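Local coordinates for protein anti-H(O) lectin 1 (Ulex europaeus, PDB 1JXN) that binds carbohydrate as an L-fucose-specific legume lectin whose jelly-roll domain carries a manganese and a calcium ion, at residues Ile55-Cys60 with Glu204-Trp209; Ser178-Ala183 with Thr197-Leu202; Ser71-Met76 with Val228-Phe233. All coordinates share one frame; numbering follows the deposited sequence.

Interaction 1: residues Ile55-Cys60 with Glu204-Trp209; sequences IHIWNC and EILPEW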
# COMPACT_ATOMS: atom_id res chain seq x y z
N ILE A 55 -0.03 7.65 -0.05
CA ILE A 55 -1.15 7.82 0.90
C ILE A 55 -2.06 8.97 0.47
O ILE A 55 -1.59 10.01 0.02
CB ILE A 55 -0.62 8.22 2.31
CG1 ILE A 55 0.59 7.38 2.71
CG2 ILE A 55 -1.74 8.10 3.35
CD1 ILE A 55 0.29 5.94 3.02
N HIS A 56 -3.37 8.78 0.66
CA HIS A 56 -4.36 9.81 0.33
C HIS A 56 -4.38 10.71 1.57
O HIS A 56 -5.02 10.41 2.56
CB HIS A 56 -5.74 9.16 0.10
CG HIS A 56 -6.68 9.95 -0.77
ND1 HIS A 56 -6.48 11.28 -1.08
CD2 HIS A 56 -7.84 9.59 -1.37
CE1 HIS A 56 -7.48 11.70 -1.83
NE2 HIS A 56 -8.32 10.69 -2.03
N ILE A 57 -3.62 11.80 1.53
CA ILE A 57 -3.52 12.69 2.68
C ILE A 57 -4.70 13.63 2.86
O ILE A 57 -5.18 13.79 3.98
CB ILE A 57 -2.15 13.45 2.69
CG1 ILE A 57 -1.77 13.84 4.12
CG2 ILE A 57 -2.14 14.63 1.72
CD1 ILE A 57 -1.44 12.65 5.00
N TRP A 58 -5.20 14.23 1.78
CA TRP A 58 -6.37 15.11 1.90
C TRP A 58 -7.25 15.08 0.66
O TRP A 58 -6.75 14.91 -0.45
CB TRP A 58 -5.98 16.56 2.27
CG TRP A 58 -5.17 17.32 1.26
CD1 TRP A 58 -3.81 17.39 1.19
CD2 TRP A 58 -5.68 18.21 0.25
NE1 TRP A 58 -3.44 18.28 0.21
CE2 TRP A 58 -4.56 18.79 -0.39
CE3 TRP A 58 -6.96 18.57 -0.16
CZ2 TRP A 58 -4.69 19.72 -1.42
CZ3 TRP A 58 -7.09 19.49 -1.19
CH2 TRP A 58 -5.96 20.05 -1.81
N ASN A 59 -8.56 15.26 0.84
CA ASN A 59 -9.51 15.22 -0.27
C ASN A 59 -9.94 16.60 -0.72
O ASN A 59 -10.64 17.30 0.00
CB ASN A 59 -10.74 14.37 0.13
CG ASN A 59 -11.66 14.04 -1.06
OD1 ASN A 59 -12.19 14.93 -1.74
ND2 ASN A 59 -11.86 12.75 -1.30
N CYS A 60 -9.58 16.97 -1.95
CA CYS A 60 -9.92 18.29 -2.47
C CYS A 60 -11.38 18.54 -2.87
O CYS A 60 -11.73 19.65 -3.26
CB CYS A 60 -9.00 18.70 -3.62
SG CYS A 60 -8.82 20.51 -3.73
N GLU A 204 -2.55 22.75 3.26
CA GLU A 204 -1.87 23.89 2.63
C GLU A 204 -0.46 23.50 2.22
O GLU A 204 0.06 23.97 1.21
CB GLU A 204 -1.75 25.07 3.62
CG GLU A 204 -3.05 25.78 3.99
CD GLU A 204 -2.91 26.67 5.24
OE1 GLU A 204 -3.67 26.46 6.21
OE2 GLU A 204 -2.03 27.57 5.25
N ILE A 205 0.14 22.65 3.04
CA ILE A 205 1.51 22.20 2.82
C ILE A 205 1.71 21.08 1.80
O ILE A 205 2.47 21.22 0.84
CB ILE A 205 2.14 21.74 4.17
CG1 ILE A 205 1.87 22.76 5.30
CG2 ILE A 205 3.64 21.46 4.00
CD1 ILE A 205 2.65 24.07 5.21
N LEU A 206 1.04 19.95 2.03
CA LEU A 206 1.19 18.75 1.19
C LEU A 206 0.24 18.60 0.03
O LEU A 206 -0.81 19.23 -0.01
CB LEU A 206 1.02 17.49 2.05
CG LEU A 206 1.89 17.24 3.28
CD1 LEU A 206 1.40 16.01 4.01
CD2 LEU A 206 3.32 17.09 2.86
N PRO A 207 0.63 17.77 -0.96
CA PRO A 207 -0.20 17.52 -2.14
C PRO A 207 -1.27 16.49 -1.73
O PRO A 207 -1.21 15.93 -0.63
CB PRO A 207 0.80 16.95 -3.14
CG PRO A 207 1.79 16.25 -2.30
CD PRO A 207 1.99 17.23 -1.16
N GLU A 208 -2.24 16.26 -2.61
CA GLU A 208 -3.33 15.32 -2.35
C GLU A 208 -2.88 13.93 -1.93
O GLU A 208 -3.46 13.32 -1.03
CB GLU A 208 -4.24 15.20 -3.58
CG GLU A 208 -5.00 16.48 -3.90
CD GLU A 208 -6.37 16.19 -4.46
OE1 GLU A 208 -7.16 15.52 -3.76
OE2 GLU A 208 -6.66 16.63 -5.59
N TRP A 209 -1.81 13.45 -2.55
CA TRP A 209 -1.26 12.14 -2.24
C TRP A 209 0.21 12.32 -1.89
O TRP A 209 0.92 13.09 -2.54
CB TRP A 209 -1.40 11.19 -3.45
CG TRP A 209 -2.84 11.00 -3.96
CD1 TRP A 209 -3.58 11.90 -4.69
CD2 TRP A 209 -3.66 9.85 -3.79
NE1 TRP A 209 -4.81 11.37 -4.98
CE2 TRP A 209 -4.89 10.11 -4.45
CE3 TRP A 209 -3.49 8.61 -3.15
CZ2 TRP A 209 -5.94 9.19 -4.48
CZ3 TRP A 209 -4.53 7.69 -3.19
CH2 TRP A 209 -5.74 7.98 -3.86
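His56 and Trp209 stack face to face where strand 44-56 and strand 209-219, neighbours in the seven-stranded sheet of the legume lectin jelly roll, come together at their ends. The two residues form an antiparallel non-hydrogen-bonded pair, and their rings lie nearly parallel, the planes 11° apart and the imidazole centroid 4.0 Å from that of the Trp209 six-membered ring. With CG of His56 anti to the backbone N (chi1 -156°) and CG of Trp209 beside its own N, both rings are laid over the same face of the sheet. His56 CB extends the overlap as a CH-pi contact. His56 ND1 is buried without a hydrogen-bonding partner, whereas NE2 makes a weak bond to Ser12 of the second subunit, so the stack lies at a subunit contact. The packing stays close at Glu208 O, which accepts Ile57 N at 3.0 Å and, weakly, Trp58 N. Nearby, Ile57 CG1 meets Leu206 CD1 at 3.8 Å, two buried aliphatic chains crossing at about a right angle.

Toward Cys60 the contact becomes looser and more exposed. The Glu208 side chain, bent at chi2, extends toward Cys60, and Glu208 OE1 receives only a weak bond from Cys60 N at 3.4 Å. The Trp58 indole lies across Glu208, with Glu208 CA over the face of its five-membered ring. Yet this more exposed side has one firm bond: Trp58 NE1 donates to Leu206 O, just past the short helix 202-205, at 2.8 Å and 162°; the oxygen lies close to the indole plane, while NE1 stands above the plane of the carbonyl.

Interaction 2: residues Ser178-Ala183 with Thr197-Leu202; sequences SKTLTA and TSIVDL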
# COMPACT_ATOMS: atom_id res chain seq x y z
N SER A 178 -7.74 19.36 14.71
CA SER A 178 -6.99 20.42 15.38
C SER A 178 -5.66 20.67 14.70
O SER A 178 -4.90 21.53 15.13
CB SER A 178 -6.76 20.06 16.84
OG SER A 178 -5.98 18.89 16.95
N LYS A 179 -5.38 19.91 13.64
CA LYS A 179 -4.14 20.01 12.86
C LYS A 179 -2.88 19.86 13.72
O LYS A 179 -1.81 20.32 13.34
CB LYS A 179 -4.10 21.33 12.08
CG LYS A 179 -5.39 21.67 11.35
CD LYS A 179 -5.20 22.94 10.55
CE LYS A 179 -6.52 23.56 10.10
NZ LYS A 179 -7.39 23.86 11.25
N THR A 180 -3.01 19.17 14.85
CA THR A 180 -1.90 18.95 15.78
C THR A 180 -1.02 17.75 15.47
O THR A 180 -1.46 16.61 15.49
CB THR A 180 -2.42 18.79 17.22
OG1 THR A 180 -3.39 19.80 17.48
CG2 THR A 180 -1.30 18.92 18.24
N LEU A 181 0.25 18.02 15.22
CA LEU A 181 1.24 16.98 14.95
C LEU A 181 2.11 16.83 16.21
O LEU A 181 2.80 17.77 16.64
CB LEU A 181 2.09 17.39 13.75
CG LEU A 181 3.15 16.42 13.21
CD1 LEU A 181 2.52 15.08 12.84
CD2 LEU A 181 3.85 17.05 12.01
N THR A 182 2.03 15.67 16.83
CA THR A 182 2.81 15.43 18.04
C THR A 182 3.65 14.16 17.89
O THR A 182 3.11 13.09 17.62
CB THR A 182 1.90 15.27 19.26
OG1 THR A 182 0.95 16.33 19.30
CG2 THR A 182 2.74 15.30 20.54
N ALA A 183 4.95 14.29 18.11
CA ALA A 183 5.86 13.16 18.02
C ALA A 183 6.61 13.01 19.32
O ALA A 183 7.06 13.99 19.88
CB ALA A 183 6.85 13.39 16.89
N THR A 197 5.49 19.04 19.82
CA THR A 197 4.16 19.21 19.26
C THR A 197 4.17 20.38 18.29
O THR A 197 5.15 21.11 18.21
CB THR A 197 3.18 19.50 20.40
OG1 THR A 197 3.14 18.36 21.27
CG2 THR A 197 1.78 19.79 19.88
N SER A 198 3.14 20.51 17.47
CA SER A 198 3.06 21.63 16.54
C SER A 198 1.75 21.62 15.79
O SER A 198 1.14 20.58 15.64
CB SER A 198 4.22 21.62 15.55
OG SER A 198 4.37 22.88 14.93
N ILE A 199 1.30 22.78 15.35
CA ILE A 199 0.05 22.84 14.59
C ILE A 199 0.37 23.27 13.16
O ILE A 199 0.73 24.42 12.92
CB ILE A 199 -0.99 23.77 15.25
CG1 ILE A 199 -1.43 23.22 16.61
CG2 ILE A 199 -2.21 23.91 14.36
CD1 ILE A 199 -0.45 23.45 17.75
N VAL A 200 0.25 22.31 12.24
CA VAL A 200 0.53 22.53 10.82
C VAL A 200 -0.66 22.03 9.99
O VAL A 200 -1.14 20.91 10.18
CB VAL A 200 1.77 21.72 10.34
CG1 VAL A 200 2.15 22.14 8.95
CG2 VAL A 200 2.93 21.88 11.30
N ASP A 201 -1.12 22.85 9.04
CA ASP A 201 -2.23 22.47 8.18
C ASP A 201 -1.68 21.79 6.93
O ASP A 201 -1.34 22.45 5.95
CB ASP A 201 -3.02 23.71 7.79
CG ASP A 201 -4.40 23.37 7.27
OD1 ASP A 201 -5.16 24.32 6.99
OD2 ASP A 201 -4.73 22.17 7.15
N LEU A 202 -1.61 20.46 6.96
CA LEU A 202 -1.08 19.67 5.85
C LEU A 202 -1.80 19.90 4.53
O LEU A 202 -1.22 19.73 3.46
CB LEU A 202 -1.04 18.19 6.24
CG LEU A 202 -0.30 17.98 7.57
CD1 LEU A 202 -0.04 16.51 7.78
CD2 LEU A 202 1.03 18.74 7.59
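Ser198 O accepts Leu181 N at 2.7 Å in an almost linear bond (166°), with Thr180 CA also turned to the same oxygen. The return bond from Ser198 N to Leu181 O is weak and strongly bent. Farther along, Lys179 O takes Val200 N at 3.1 Å and faces Ile199 CA, continuing the pairing beyond Thr180 and Ile199.

One face of the strand pair bears Thr180, Thr182, Thr197 and Ile199. Methyl CG2 of Thr197 is set anti to the backbone N (chi1 -63° for OG1) and meets Thr180 CG2 at 3.6 Å, while Thr182 runs alongside Thr197. Ser178 OG and Thr180 OG1 share a hydrogen bond of 2.8 Å. The Lys179 chain crosses Asp201 by its methylenes, Lys179 CD lying 3.4 Å from Asp201 CG; Lys179 NZ is 4.8 Å from Asp201 OD1, too far for a salt bridge, though the opposite charges probably still attract. Asp201 itself holds the N-cap position of helix 202-205.

The other face carries Leu181 and Ser198, which pack on Ile145 of the seven-stranded sheet. This is the open end of the antiparallel beta hairpin 180-187/192-199 at the margin of one sheet of the legume lectin sandwich.

Interaction 3: residues Ser71-Met76 with Val228-Phe233; sequences SFSFFM and VLNWYF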
# COMPACT_ATOMS: atom_id res chain seq x y z
N SER A 71 4.23 4.38 14.33
CA SER A 71 5.18 4.08 15.38
C SER A 71 6.27 3.20 14.84
O SER A 71 6.05 2.38 13.94
CB SER A 71 4.48 3.40 16.55
OG SER A 71 3.48 2.50 16.11
N PHE A 72 7.47 3.39 15.37
CA PHE A 72 8.62 2.62 14.96
C PHE A 72 9.71 2.71 16.00
O PHE A 72 9.79 3.70 16.73
CB PHE A 72 9.14 3.13 13.62
CG PHE A 72 9.53 4.60 13.62
CD1 PHE A 72 10.88 4.98 13.67
CD2 PHE A 72 8.55 5.60 13.55
CE1 PHE A 72 11.23 6.33 13.64
CE2 PHE A 72 8.90 6.95 13.53
CZ PHE A 72 10.24 7.32 13.57
N SER A 73 10.54 1.68 16.08
CA SER A 73 11.65 1.68 17.01
C SER A 73 12.90 1.72 16.15
O SER A 73 12.93 1.04 15.14
CB SER A 73 11.67 0.39 17.83
OG SER A 73 10.45 0.19 18.49
N PHE A 74 13.88 2.53 16.52
CA PHE A 74 15.12 2.58 15.75
C PHE A 74 16.27 2.64 16.73
O PHE A 74 16.06 2.84 17.92
CB PHE A 74 15.15 3.80 14.82
CG PHE A 74 15.28 5.12 15.54
CD1 PHE A 74 16.54 5.66 15.83
CD2 PHE A 74 14.15 5.83 15.95
CE1 PHE A 74 16.67 6.88 16.51
CE2 PHE A 74 14.26 7.05 16.63
CZ PHE A 74 15.52 7.57 16.91
N PHE A 75 17.48 2.39 16.25
CA PHE A 75 18.67 2.48 17.09
C PHE A 75 19.76 3.02 16.19
O PHE A 75 19.57 3.08 14.97
CB PHE A 75 19.04 1.14 17.79
CG PHE A 75 19.48 0.03 16.85
CD1 PHE A 75 18.54 -0.85 16.30
CD2 PHE A 75 20.83 -0.13 16.50
CE1 PHE A 75 18.93 -1.88 15.43
CE2 PHE A 75 21.24 -1.14 15.64
CZ PHE A 75 20.29 -2.03 15.09
N MET A 76 20.85 3.50 16.77
CA MET A 76 21.94 4.06 15.98
C MET A 76 23.22 3.41 16.43
O MET A 76 23.32 2.95 17.55
CB MET A 76 22.04 5.57 16.19
CG MET A 76 20.72 6.33 16.15
SD MET A 76 20.98 8.09 16.40
CE MET A 76 21.22 8.16 18.15
N VAL A 228 15.89 1.46 11.29
CA VAL A 228 14.54 1.17 11.77
C VAL A 228 14.36 -0.33 12.10
O VAL A 228 14.71 -1.20 11.31
CB VAL A 228 13.49 1.62 10.72
CG1 VAL A 228 12.07 1.40 11.23
CG2 VAL A 228 13.71 3.08 10.35
N LEU A 229 13.78 -0.59 13.27
CA LEU A 229 13.56 -1.93 13.78
C LEU A 229 12.19 -2.53 13.44
O LEU A 229 12.01 -3.75 13.43
CB LEU A 229 13.75 -1.93 15.29
CG LEU A 229 14.23 -3.24 15.89
CD1 LEU A 229 15.61 -3.54 15.34
CD2 LEU A 229 14.26 -3.14 17.39
N ASN A 230 11.23 -1.66 13.17
CA ASN A 230 9.88 -2.07 12.81
C ASN A 230 9.12 -0.81 12.42
O ASN A 230 9.68 0.29 12.47
CB ASN A 230 9.20 -2.76 14.01
CG ASN A 230 9.15 -1.87 15.22
OD1 ASN A 230 10.01 -1.95 16.09
ND2 ASN A 230 8.15 -0.99 15.27
N TRP A 231 7.85 -0.94 12.07
CA TRP A 231 7.06 0.22 11.66
C TRP A 231 5.57 -0.07 11.64
O TRP A 231 5.13 -1.17 11.30
CB TRP A 231 7.52 0.68 10.27
CG TRP A 231 6.87 1.94 9.72
CD1 TRP A 231 6.14 2.87 10.42
CD2 TRP A 231 6.97 2.44 8.37
NE1 TRP A 231 5.79 3.91 9.60
CE2 TRP A 231 6.28 3.68 8.34
CE3 TRP A 231 7.57 1.97 7.20
CZ2 TRP A 231 6.18 4.45 7.18
CZ3 TRP A 231 7.48 2.73 6.04
CH2 TRP A 231 6.79 3.96 6.04
N TYR A 232 4.80 0.93 12.03
CA TYR A 232 3.35 0.83 12.06
C TYR A 232 2.83 2.14 11.51
O TYR A 232 3.48 3.17 11.63
CB TYR A 232 2.87 0.64 13.49
CG TYR A 232 1.38 0.74 13.64
CD1 TYR A 232 0.55 -0.32 13.30
CD2 TYR A 232 0.79 1.91 14.13
CE1 TYR A 232 -0.83 -0.22 13.44
CE2 TYR A 232 -0.58 2.02 14.27
CZ TYR A 232 -1.38 0.95 13.92
OH TYR A 232 -2.75 1.06 14.05
N PHE A 233 1.66 2.08 10.90
CA PHE A 233 1.05 3.26 10.31
C PHE A 233 -0.41 3.00 10.07
O PHE A 233 -0.81 1.88 9.75
CB PHE A 233 1.73 3.58 8.98
CG PHE A 233 1.25 4.85 8.33
CD1 PHE A 233 1.81 6.08 8.66
CD2 PHE A 233 0.23 4.81 7.38
CE1 PHE A 233 1.37 7.24 8.05
CE2 PHE A 233 -0.21 5.97 6.77
CZ PHE A 233 0.36 7.18 7.11
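The parts of strands 67-78 and 224-236 that meet here run antiparallel, 164° between the directions of their short segments, and pair in two registers offset by one residue. Ser71 and Tyr232 form a hydrogen-bonded pair, in which Ser71 O takes Tyr232 N at 2.7 Å while Ser71 N approaches Tyr232 O from above the carbonyl plane. Beyond the offset, Ser73 O receives Leu229 N at 2.6 Å, and Phe74 lies opposite Val228 as a non-hydrogen-bonded pair.

Ser73 and Asn230 meet between these pairings. Asn230 CG sits between its backbone N and carbonyl carbon (chi1 58°), which brings OD1 back over the neighbouring strand, where Asn230 OD1 accepts a weak 3.2 Å bond from Ser73 OG. Ser71 OG lies against the base of Tyr232, 3.3 Å from Tyr232 CB, whereas the phenol OH reaches on to Thr234.

Both strands belong to the large antiparallel back sheet of the legume lectin jelly roll. Phe72, Phe74, Val228 and Trp231 line the side facing the seven-stranded sheet: Phe72 meets Phe214 edge to face, and Phe74 does the same with Phe126. Across the pair, Phe72 CB touches Val228 CG1 at 4.2 Å. Ser71 O lies at the edge of the Trp231 indole, near its plane, and the indole NE1 bonds to Thr70. At the other end Leu229 CD1 reaches the edge of the Phe75 ring in its plane, 3.7 Å from Phe75 CE1, the two side chains crossing at about a right angle.

How the interactions relate
Interaction 3 lies nearest the middle of the chain, and its aromatic side chains enter the hydrophobic core between the two sheets. Interactions 1 and 2 are farther out, about 18 and 15 Å from the chain centre to the centre of each contact, and they adjoin: Ile205 CG1 packs on Val200 CG1 at 3.7 Å where strand 192-199 leads into helix 202-205. Interactions 2 and 3 hold strands of the same large sheet without touching, whereas interaction 1 lies at the end of two strands of the facing sheet and in the loops beyond, meeting interaction 3 through Ile55 and Phe233. One face of interaction 2 carries three threonines and the exposed Ile199; interaction 1 alone reaches the second subunit.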